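Local coordinates for protein beta-1,4-galactanase (Thielavia heterothallica, PDB 1HJS) that hydrolyses the beta-1,4-galactosidic linkages of type I arabinogalactans, as a clan GH-A glycoside hydrolase of family 53, at residues Thr85-Pro89 with Ala90-Met94; Gly145-Glu148 with Asn149-Asn152; Leu201-Ser204 with Asp205-Met208. All coordinates share one frame; numbering follows the deposited sequence.

Interaction 1. Residues Thr85-Pro89 with Ala90-Met94. With SO4 (sulfate ion), chain I.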
ATOM      1  N   THR A  85     -14.514   0.119  -5.103  1.00 12.36           N
ATOM      2  CA  THR A  85     -14.174  -1.118  -4.406  1.00 12.49           C
ATOM      3  C   THR A  85     -12.711  -1.519  -4.642  1.00 12.59           C
ATOM      4  O   THR A  85     -11.948  -0.770  -5.251  1.00 12.26           O
ATOM      5  CB  THR A  85     -15.117  -2.261  -4.869  1.00 13.22           C
ATOM      6  OG1 THR A  85     -14.946  -3.404  -4.025  1.00 14.45           O
ATOM      7  CG2 THR A  85     -14.822  -2.644  -6.311  1.00 13.14           C
ATOM      8  N   TRP A  86     -12.333  -2.702  -4.156  1.00 12.08           N
ATOM      9  CA  TRP A  86     -10.965  -3.202  -4.285  1.00 11.99           C
ATOM     10  C   TRP A  86     -10.379  -3.074  -5.685  1.00 11.93           C
ATOM     11  O   TRP A  86     -10.968  -3.537  -6.662  1.00 12.16           O
ATOM     12  CB  TRP A  86     -10.879  -4.682  -3.888  1.00 11.92           C
ATOM     13  CG  TRP A  86     -11.390  -5.006  -2.519  1.00 12.24           C
ATOM     14  CD1 TRP A  86     -12.621  -5.498  -2.196  1.00 13.18           C
ATOM     15  CD2 TRP A  86     -10.681  -4.855  -1.287  1.00 12.67           C
ATOM     16  NE1 TRP A  86     -12.724  -5.665  -0.830  1.00 12.34           N
ATOM     17  CE2 TRP A  86     -11.546  -5.275  -0.251  1.00 12.82           C
ATOM     18  CE3 TRP A  86      -9.397  -4.403  -0.956  1.00 12.13           C
ATOM     19  CZ2 TRP A  86     -11.166  -5.255   1.094  1.00 12.83           C
ATOM     20  CZ3 TRP A  86      -9.020  -4.384   0.382  1.00 13.21           C
ATOM     21  CH2 TRP A  86      -9.903  -4.808   1.389  1.00 12.92           C
ATOM     22  N   ALA A  87      -9.208  -2.457  -5.777  1.00 12.00           N
ATOM     23  CA  ALA A  87      -8.533  -2.322  -7.059  1.00 11.98           C
ATOM     24  C   ALA A  87      -7.265  -3.170  -7.019  1.00 12.31           C
ATOM     25  O   ALA A  87      -6.474  -3.074  -6.082  1.00 12.18           O
ATOM     26  CB  ALA A  87      -8.181  -0.855  -7.334  1.00 12.89           C
ATOM     27  N   ASP A  88      -7.095  -4.018  -8.027  1.00 12.56           N
ATOM     28  CA  ASP A  88      -5.915  -4.869  -8.135  1.00 13.40           C
ATOM     29  C   ASP A  88      -5.687  -5.165  -9.623  1.00 13.18           C
ATOM     30  O   ASP A  88      -6.428  -4.668 -10.470  1.00 13.73           O
ATOM     31  CB  ASP A  88      -6.094  -6.159  -7.313  1.00 13.44           C
ATOM     32  CG  ASP A  88      -7.364  -6.908  -7.653  1.00 14.55           C
ATOM     33  OD1 ASP A  88      -7.605  -7.182  -8.845  1.00 13.88           O
ATOM     34  OD2 ASP A  88      -8.123  -7.231  -6.713  1.00 16.43           O
ATOM     35  N   PRO A  89      -4.661  -5.960  -9.965  1.00 13.40           N
ATOM     36  CA  PRO A  89      -4.412  -6.253 -11.383  1.00 13.48           C
ATOM     37  C   PRO A  89      -5.566  -6.904 -12.147  1.00 13.38           C
ATOM     38  O   PRO A  89      -5.579  -6.891 -13.376  1.00 13.74           O
ATOM     39  CB  PRO A  89      -3.176  -7.151 -11.342  1.00 13.54           C
ATOM     40  CG  PRO A  89      -2.451  -6.666 -10.116  1.00 13.51           C
ATOM     41  CD  PRO A  89      -3.590  -6.522  -9.123  1.00 13.95           C
ATOM     42  N   ALA A  90      -6.523  -7.477 -11.426  1.00 13.08           N
ATOM     43  CA  ALA A  90      -7.656  -8.129 -12.075  1.00 13.12           C
ATOM     44  C   ALA A  90      -8.948  -7.339 -11.928  1.00 12.81           C
ATOM     45  O   ALA A  90      -9.990  -7.753 -12.443  1.00 12.42           O
ATOM     46  CB  ALA A  90      -7.847  -9.537 -11.507  1.00 13.00           C
ATOM     47  N   HIS A  91      -8.885  -6.210 -11.226  1.00 12.47           N
ATOM     48  CA  HIS A  91     -10.069  -5.375 -11.017  1.00 11.96           C
ATOM     49  C   HIS A  91      -9.715  -3.901 -10.867  1.00 11.52           C
ATOM     50  O   HIS A  91      -9.052  -3.516  -9.914  1.00 11.18           O
ATOM     51  CB  HIS A  91     -10.827  -5.789  -9.747  1.00 12.78           C
ATOM     52  CG  HIS A  91     -11.111  -7.253  -9.645  1.00 13.68           C
ATOM     53  ND1 HIS A  91     -10.149  -8.176  -9.297  1.00 14.48           N
ATOM     54  CD2 HIS A  91     -12.251  -7.956  -9.852  1.00 14.67           C
ATOM     55  CE1 HIS A  91     -10.682  -9.385  -9.294  1.00 14.79           C
ATOM     56  NE2 HIS A  91     -11.956  -9.280  -9.627  1.00 15.11           N
ATOM     57  N   GLN A  92     -10.161  -3.082 -11.810  1.00 11.40           N
ATOM     58  CA  GLN A  92      -9.932  -1.638 -11.756  1.00 11.27           C
ATOM     59  C   GLN A  92     -11.266  -1.068 -12.228  1.00 11.95           C
ATOM     60  O   GLN A  92     -11.362  -0.394 -13.256  1.00 11.97           O
ATOM     61  CB  GLN A  92      -8.795  -1.217 -12.696  1.00 11.55           C
ATOM     62  CG  GLN A  92      -7.397  -1.719 -12.300  1.00 10.84           C
ATOM     63  CD  GLN A  92      -6.823  -1.029 -11.066  1.00 11.13           C
ATOM     64  OE1 GLN A  92      -7.082   0.151 -10.819  1.00 11.41           O
ATOM     65  NE2 GLN A  92      -6.013  -1.758 -10.303  1.00 10.04           N
ATOM     66  N   THR A  93     -12.302  -1.373 -11.456  1.00 11.78           N
ATOM     67  CA  THR A  93     -13.659  -0.966 -11.776  1.00 12.75           C
ATOM     68  C   THR A  93     -13.907   0.528 -11.663  1.00 13.26           C
ATOM     69  O   THR A  93     -13.656   1.148 -10.629  1.00 12.53           O
ATOM     70  CB  THR A  93     -14.661  -1.719 -10.890  1.00 13.23           C
ATOM     71  OG1 THR A  93     -14.394  -3.127 -10.977  1.00 13.63           O
ATOM     72  CG2 THR A  93     -16.088  -1.458 -11.355  1.00 14.07           C
ATOM     73  N   MET A  94     -14.413   1.087 -12.752  1.00 13.63           N
ATOM     74  CA  MET A  94     -14.720   2.501 -12.846  1.00 14.30           C
ATOM     75  C   MET A  94     -15.648   2.934 -11.715  1.00 13.99           C
ATOM     76  O   MET A  94     -16.627   2.254 -11.403  1.00 13.61           O
ATOM     77  CB  MET A  94     -15.406   2.775 -14.188  1.00 15.82           C
ATOM     78  CG  MET A  94     -15.636   4.232 -14.500  1.00 18.06           C
ATOM     79  SD  MET A  94     -14.100   5.012 -14.958  1.00 20.07           S
ATOM     80  CE  MET A  94     -13.922   4.423 -16.663  1.00 19.16           C
TER
HETATM   81  S   SO4 I 704     -12.979 -12.505 -11.910  1.00 33.85           S
HETATM   82  O1  SO4 I 704     -12.563 -11.609 -10.629  1.00 32.61           O
HETATM   83  O2  SO4 I 704     -11.990 -12.191 -12.919  1.00 33.40           O
HETATM   84  O3  SO4 I 704     -12.995 -13.776 -11.589  1.00 33.32           O
HETATM   85  O4  SO4 I 704     -14.243 -11.942 -12.294  1.00 33.22           O
HETATM   86  O   HOH W   1     -11.999  -2.069  -8.703  1.00 12.59           O
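Asp88 OD1 is gripped by two donors, each on its own lone pair. Ala90 N reaches the anti lone pair at 2.8 Å, closing an Asx turn, while His91 ND1 takes the syn lone pair, also at 2.8 Å and with a nearly straight N-H...O angle of 166°. The oxygen lies in the plane of the imidazole, at its edge, yet the carboxylate plane stands 83° to the ring; the two side chains run side by side in the same direction. With CG wedged between the backbone N and the carbonyl carbon (chi1 53°), the Asp88 carboxylate turns back over the bend. Asp88 to His91 form a type I beta turn in the loop after strand 75-80 of the TIM barrel, where Pro89 packs on Glu135, the probable proton donor. Asp88 N donates to His91 O, 2.8 Å away. Asp88 O is doubly held, by His91 N at 3.0 Å and, from the opposite face of the carbonyl plane, by Gln92 NE2 at 2.9 Å; Gln92 NE2 also bonds to Asn134 O. His91 NE2 donates to O1 of a sulfate, probably from the crystallisation liquor, at 2.6 Å. With both ring nitrogens donating, the imidazole may well be cationic.

Interaction 2. Residues Gly145-Glu148 with Asn149-Asn152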
ATOM      1  N   GLY A 145      -8.379   2.923 -19.050  1.00 12.68           N
ATOM      2  CA  GLY A 145      -6.976   2.868 -18.674  1.00 12.15           C
ATOM      3  C   GLY A 145      -6.432   1.452 -18.582  1.00 12.30           C
ATOM      4  O   GLY A 145      -5.463   1.197 -17.869  1.00 11.33           O
ATOM      5  N   ARG A 146      -7.059   0.532 -19.309  1.00 12.65           N
ATOM      6  CA  ARG A 146      -6.638  -0.870 -19.323  1.00 12.96           C
ATOM      7  C   ARG A 146      -5.416  -1.067 -20.216  1.00 12.99           C
ATOM      8  O   ARG A 146      -5.352  -0.513 -21.311  1.00 12.36           O
ATOM      9  CB  ARG A 146      -7.783  -1.741 -19.854  1.00 13.76           C
ATOM     10  CG  ARG A 146      -7.452  -3.234 -20.000  1.00 15.57           C
ATOM     11  CD  ARG A 146      -7.329  -3.907 -18.639  1.00 16.78           C
ATOM     12  NE  ARG A 146      -7.425  -5.369 -18.714  1.00 18.52           N
ATOM     13  CZ  ARG A 146      -6.420  -6.185 -19.017  1.00 19.25           C
ATOM     14  NH1 ARG A 146      -5.210  -5.703 -19.282  1.00 19.26           N
ATOM     15  NH2 ARG A 146      -6.625  -7.496 -19.048  1.00 20.75           N
ATOM     16  N   THR A 147      -4.438  -1.845 -19.752  1.00 12.81           N
ATOM     17  CA  THR A 147      -3.266  -2.115 -20.577  1.00 13.57           C
ATOM     18  C   THR A 147      -3.805  -2.944 -21.748  1.00 14.45           C
ATOM     19  O   THR A 147      -4.703  -3.764 -21.548  1.00 14.41           O
ATOM     20  CB  THR A 147      -2.189  -2.917 -19.803  1.00 13.64           C
ATOM     21  OG1 THR A 147      -2.798  -4.027 -19.134  1.00 13.79           O
ATOM     22  CG2 THR A 147      -1.501  -2.037 -18.776  1.00 13.04           C
ATOM     23  N   GLU A 148      -3.253  -2.781 -22.952  1.00 14.90           N
ATOM     24  CA  GLU A 148      -2.127  -1.890 -23.228  1.00 16.14           C
ATOM     25  C   GLU A 148      -2.450  -0.493 -23.776  1.00 16.23           C
ATOM     26  O   GLU A 148      -1.794  -0.021 -24.706  1.00 15.91           O
ATOM     27  CB  GLU A 148      -1.167  -2.608 -24.179  1.00 17.88           C
ATOM     28  CG  GLU A 148      -0.740  -3.982 -23.669  1.00 20.49           C
ATOM     29  CD  GLU A 148      -0.440  -4.963 -24.790  1.00 22.65           C
ATOM     30  OE1 GLU A 148       0.501  -4.716 -25.567  1.00 23.98           O
ATOM     31  OE2 GLU A 148      -1.153  -5.985 -24.894  1.00 24.87           O
ATOM     32  N   ASN A 149      -3.456   0.160 -23.200  1.00 15.88           N
ATOM     33  CA  ASN A 149      -3.828   1.523 -23.588  1.00 16.69           C
ATOM     34  C   ASN A 149      -2.813   2.446 -22.895  1.00 16.06           C
ATOM     35  O   ASN A 149      -3.186   3.255 -22.043  1.00 15.91           O
ATOM     36  CB  ASN A 149      -5.240   1.859 -23.076  1.00 17.89           C
ATOM     37  CG  ASN A 149      -6.325   1.638 -24.118  1.00 20.31           C
ATOM     38  OD1 ASN A 149      -7.494   1.400 -23.778  1.00 21.43           O
ATOM     39  ND2 ASN A 149      -5.956   1.740 -25.387  1.00 21.69           N
ATOM     40  N   TRP A 150      -1.536   2.317 -23.256  1.00 15.46           N
ATOM     41  CA  TRP A 150      -0.471   3.111 -22.643  1.00 15.04           C
ATOM     42  C   TRP A 150      -0.694   4.619 -22.710  1.00 15.14           C
ATOM     43  O   TRP A 150      -0.448   5.330 -21.737  1.00 14.36           O
ATOM     44  CB  TRP A 150       0.879   2.772 -23.284  1.00 15.04           C
ATOM     45  CG  TRP A 150       1.247   1.321 -23.177  1.00 15.33           C
ATOM     46  CD1 TRP A 150       1.492   0.456 -24.208  1.00 15.29           C
ATOM     47  CD2 TRP A 150       1.424   0.567 -21.972  1.00 15.48           C
ATOM     48  NE1 TRP A 150       1.813  -0.789 -23.719  1.00 15.50           N
ATOM     49  CE2 TRP A 150       1.779  -0.748 -22.349  1.00 15.46           C
ATOM     50  CE3 TRP A 150       1.322   0.877 -20.606  1.00 14.88           C
ATOM     51  CZ2 TRP A 150       2.033  -1.756 -21.412  1.00 15.41           C
ATOM     52  CZ3 TRP A 150       1.575  -0.126 -19.673  1.00 15.13           C
ATOM     53  CH2 TRP A 150       1.926  -1.426 -20.083  1.00 14.85           C
ATOM     54  N   ALA A 151      -1.144   5.110 -23.861  1.00 14.90           N
ATOM     55  CA  ALA A 151      -1.384   6.539 -24.012  1.00 15.18           C
ATOM     56  C   ALA A 151      -2.387   7.019 -22.964  1.00 14.77           C
ATOM     57  O   ALA A 151      -2.169   8.033 -22.297  1.00 15.38           O
ATOM     58  CB  ALA A 151      -1.904   6.839 -25.424  1.00 15.36           C
ATOM     59  N   ASN A 152      -3.480   6.280 -22.809  1.00 14.59           N
ATOM     60  CA  ASN A 152      -4.515   6.640 -21.843  1.00 14.14           C
ATOM     61  C   ASN A 152      -4.010   6.547 -20.406  1.00 14.03           C
ATOM     62  O   ASN A 152      -4.299   7.408 -19.581  1.00 13.61           O
ATOM     63  CB  ASN A 152      -5.747   5.742 -22.020  1.00 13.72           C
ATOM     64  CG  ASN A 152      -6.585   6.129 -23.233  1.00 14.58           C
ATOM     65  OD1 ASN A 152      -6.241   7.052 -23.974  1.00 14.75           O
ATOM     66  ND2 ASN A 152      -7.691   5.429 -23.434  1.00 14.02           N
TER
HETATM   67  O   HOH W   2       2.570  -3.165 -25.474  1.00 31.49           O
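Glu148 lies against the indole of Trp150 two residues on, its backbone over one face of the ring and its side chain crossing it at a slant. Glu148 CA stands 4.1 Å above the ring plane, offset toward the rim, and CB comes to 3.5 Å from Trp150 NE1. Glu148 CG turns to the side of its own backbone N, opposite the carbonyl carbon (chi1 -54°), and the chain then extends past the indole, with the carboxylate plane inclined at 61° to the ring. A water bridges the two side chains: it donates to Glu148 OE1 at 2.6 Å and accepts from Trp150 NE1 at 3.0 Å, lying in the indole plane at its edge. At the far end of the ring system, Thr147 CG2 rests obliquely 3.7 Å from Trp150 CH2. The backbone bends sharply here. The peptide bond between Thr147 and Glu148 is cis, Asn149 N donates to Arg146 O at 2.8 Å, in the carbonyl plane and on a lone pair, and Asn149 is the centre of an inverse gamma turn whose Trp150 N to Glu148 O bond is weak. The bend leads from the short strand 145-146 into helix 150-165, and Trp150 sets its indole edge-to-face with Trp190 and Trp191 of helix 185-196 while also packing on Asn194 and Val195 of that helix.

Interaction 3. Residues Leu201-Ser204 with Asp205-Met208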
ATOM      1  N   LEU A 201       3.065  11.520 -19.145  1.00 23.08           N
ATOM      2  CA  LEU A 201       3.507  11.359 -17.765  1.00 22.24           C
ATOM      3  C   LEU A 201       5.027  11.433 -17.800  1.00 21.91           C
ATOM      4  O   LEU A 201       5.674  10.638 -18.481  1.00 21.81           O
ATOM      5  CB  LEU A 201       3.082  10.002 -17.197  1.00 21.33           C
ATOM      6  CG  LEU A 201       3.549   9.751 -15.756  1.00 20.83           C
ATOM      7  CD1 LEU A 201       2.776  10.655 -14.804  1.00 20.49           C
ATOM      8  CD2 LEU A 201       3.336   8.296 -15.380  1.00 20.75           C
ATOM      9  N   GLU A 202       5.595  12.396 -17.087  1.00 22.31           N
ATOM     10  CA  GLU A 202       7.045  12.553 -17.050  1.00 23.10           C
ATOM     11  C   GLU A 202       7.602  11.967 -15.764  1.00 22.26           C
ATOM     12  O   GLU A 202       6.883  11.844 -14.776  1.00 20.95           O
ATOM     13  CB  GLU A 202       7.426  14.031 -17.123  1.00 24.61           C
ATOM     14  CG  GLU A 202       6.937  14.750 -18.361  1.00 27.24           C
ATOM     15  CD  GLU A 202       7.504  16.147 -18.457  1.00 28.55           C
ATOM     16  OE1 GLU A 202       8.738  16.276 -18.593  1.00 30.27           O
ATOM     17  OE2 GLU A 202       6.720  17.117 -18.388  1.00 30.25           O
ATOM     18  N   LEU A 203       8.885  11.615 -15.777  1.00 22.05           N
ATOM     19  CA  LEU A 203       9.520  11.063 -14.590  1.00 22.29           C
ATOM     20  C   LEU A 203       9.389  12.037 -13.429  1.00 22.11           C
ATOM     21  O   LEU A 203       9.267  11.627 -12.276  1.00 22.34           O
ATOM     22  CB  LEU A 203      11.005  10.784 -14.842  1.00 22.91           C
ATOM     23  CG  LEU A 203      11.404   9.336 -15.132  1.00 23.71           C
ATOM     24  CD1 LEU A 203      12.917   9.241 -15.189  1.00 24.33           C
ATOM     25  CD2 LEU A 203      10.861   8.410 -14.051  1.00 23.74           C
ATOM     26  N   SER A 204       9.412  13.329 -13.742  1.00 21.49           N
ATOM     27  CA  SER A 204       9.301  14.365 -12.724  1.00 21.16           C
ATOM     28  C   SER A 204       7.900  14.478 -12.129  1.00 20.31           C
ATOM     29  O   SER A 204       7.708  15.172 -11.130  1.00 20.65           O
ATOM     30  CB  SER A 204       9.714  15.721 -13.303  1.00 21.21           C
ATOM     31  OG  SER A 204       8.825  16.135 -14.325  1.00 21.75           O
ATOM     32  N   ASP A 205       6.922  13.802 -12.732  1.00 19.39           N
ATOM     33  CA  ASP A 205       5.552  13.869 -12.230  1.00 18.36           C
ATOM     34  C   ASP A 205       5.314  13.041 -10.970  1.00 17.42           C
ATOM     35  O   ASP A 205       4.339  13.265 -10.262  1.00 17.13           O
ATOM     36  CB  ASP A 205       4.543  13.454 -13.309  1.00 19.40           C
ATOM     37  CG  ASP A 205       4.395  14.495 -14.414  1.00 20.64           C
ATOM     38  OD1 ASP A 205       4.492  15.708 -14.123  1.00 20.12           O
ATOM     39  OD2 ASP A 205       4.158  14.100 -15.577  1.00 21.39           O
ATOM     40  N   PHE A 206       6.179  12.069 -10.698  1.00 16.60           N
ATOM     41  CA  PHE A 206       6.018  11.272  -9.486  1.00 15.67           C
ATOM     42  C   PHE A 206       7.350  11.098  -8.773  1.00 15.49           C
ATOM     43  O   PHE A 206       8.411  11.344  -9.351  1.00 15.34           O
ATOM     44  CB  PHE A 206       5.343   9.918  -9.775  1.00 15.41           C
ATOM     45  CG  PHE A 206       6.155   8.981 -10.618  1.00 15.17           C
ATOM     46  CD1 PHE A 206       6.346   9.226 -11.972  1.00 15.04           C
ATOM     47  CD2 PHE A 206       6.703   7.829 -10.059  1.00 15.26           C
ATOM     48  CE1 PHE A 206       7.070   8.336 -12.761  1.00 15.56           C
ATOM     49  CE2 PHE A 206       7.430   6.931 -10.837  1.00 15.75           C
ATOM     50  CZ  PHE A 206       7.614   7.183 -12.193  1.00 16.23           C
ATOM     51  N   ASP A 207       7.295  10.669  -7.516  1.00 14.41           N
ATOM     52  CA  ASP A 207       8.499  10.553  -6.705  1.00 14.10           C
ATOM     53  C   ASP A 207       8.882   9.165  -6.216  1.00 13.53           C
ATOM     54  O   ASP A 207      10.050   8.913  -5.909  1.00 13.83           O
ATOM     55  CB  ASP A 207       8.341  11.466  -5.489  1.00 13.94           C
ATOM     56  CG  ASP A 207       7.805  12.832  -5.863  1.00 15.06           C
ATOM     57  OD1 ASP A 207       8.520  13.563  -6.571  1.00 15.02           O
ATOM     58  OD2 ASP A 207       6.669  13.174  -5.459  1.00 15.10           O
ATOM     59  N   MET A 208       7.911   8.268  -6.143  1.00 13.18           N
ATOM     60  CA  MET A 208       8.178   6.939  -5.622  1.00 12.94           C
ATOM     61  C   MET A 208       7.584   5.803  -6.433  1.00 12.45           C
ATOM     62  O   MET A 208       6.578   5.964  -7.123  1.00 11.81           O
ATOM     63  CB  MET A 208       7.622   6.824  -4.201  1.00 13.46           C
ATOM     64  CG  MET A 208       7.997   7.931  -3.254  1.00 14.08           C
ATOM     65  SD  MET A 208       7.178   7.659  -1.649  1.00 15.34           S
ATOM     66  CE  MET A 208       8.320   6.502  -0.890  1.00 14.75           C
TER
HETATM   67  O   HOH W   3       6.834  14.708  -8.522  1.00 22.89           O
HETATM   68  O   HOH W   4       6.407  17.303 -13.589  1.00 27.81           O
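Asp205 folds its carboxylate back onto the main chain at Glu202, within a short 3-10 turn of the loop of the TIM barrel that leads the chain from helix 185-196 into strand 208-212. The hydrogen bonds form a reciprocal pair. Glu202 N donates to Asp205 OD2 over 2.7 Å along an almost straight line (175°), although it meets the oxygen from above the carboxylate plane. In return, Asp205 N donates to Glu202 O at 2.8 Å, from above the plane of that carbonyl. Asp205 CG sits beside its own backbone N (chi1 -72°), which carries the carboxylate toward the start of the turn. A further bond, from Phe206 N to Leu203 O, is weak.

The buried carboxylate also receives help from helix 150-165: His158 ND1 bonds to OD2 and Trp162 NE1 to OD1. Glu202 OE2 lies 4.9 Å from Asp205 OD2, and the donors around the latter would be expected to ease any repulsion between the two acids. Lys239 makes a cation-pi contact with the Phe206 ring and bonds through NZ to the carbonyl oxygens of both Leu203 and Phe206, bringing a positive group to two acceptors that lie close together.

Carbon contacts lie beside these bonds. Leu201 and Asp205 run antiparallel alongside one another, with Leu201 CD1 3.6 Å from Asp205 CB, while Leu201 also packs against Ala154 and Leu157 of helix 150-165. Leu203 crosses Phe206 at an angle, its CD2 being 3.9 Å from CZ of the ring.

Water completes the set by two bridges. One molecule donates to Ser204 O and to Asp207 OD1, and the other joins Ser204 OG to Asp205 OD1, donating to this carboxylate oxygen at 2.5 Å.

In the fold
The three contacts follow one another in series; none nests within or crosses another. Interaction 1 closes a tight bend between strand 75-80 and helix 102-122, beside the probable proton donor. Interaction 2, its centre about 15 Å away, turns the chain from strand 145-146 into helix 150-165; Trp142 serves both, bonding to the backbone of Gln92 and making a cation-pi contact with Arg146. Interaction 3 closes the turn before strand 208-212, about 17 Å from interaction 2 between centres. Helices 150-165 and 185-196 link these last two: interaction 2 begins the first and packs on the second, and residues of interaction 3 touch both further along the chain.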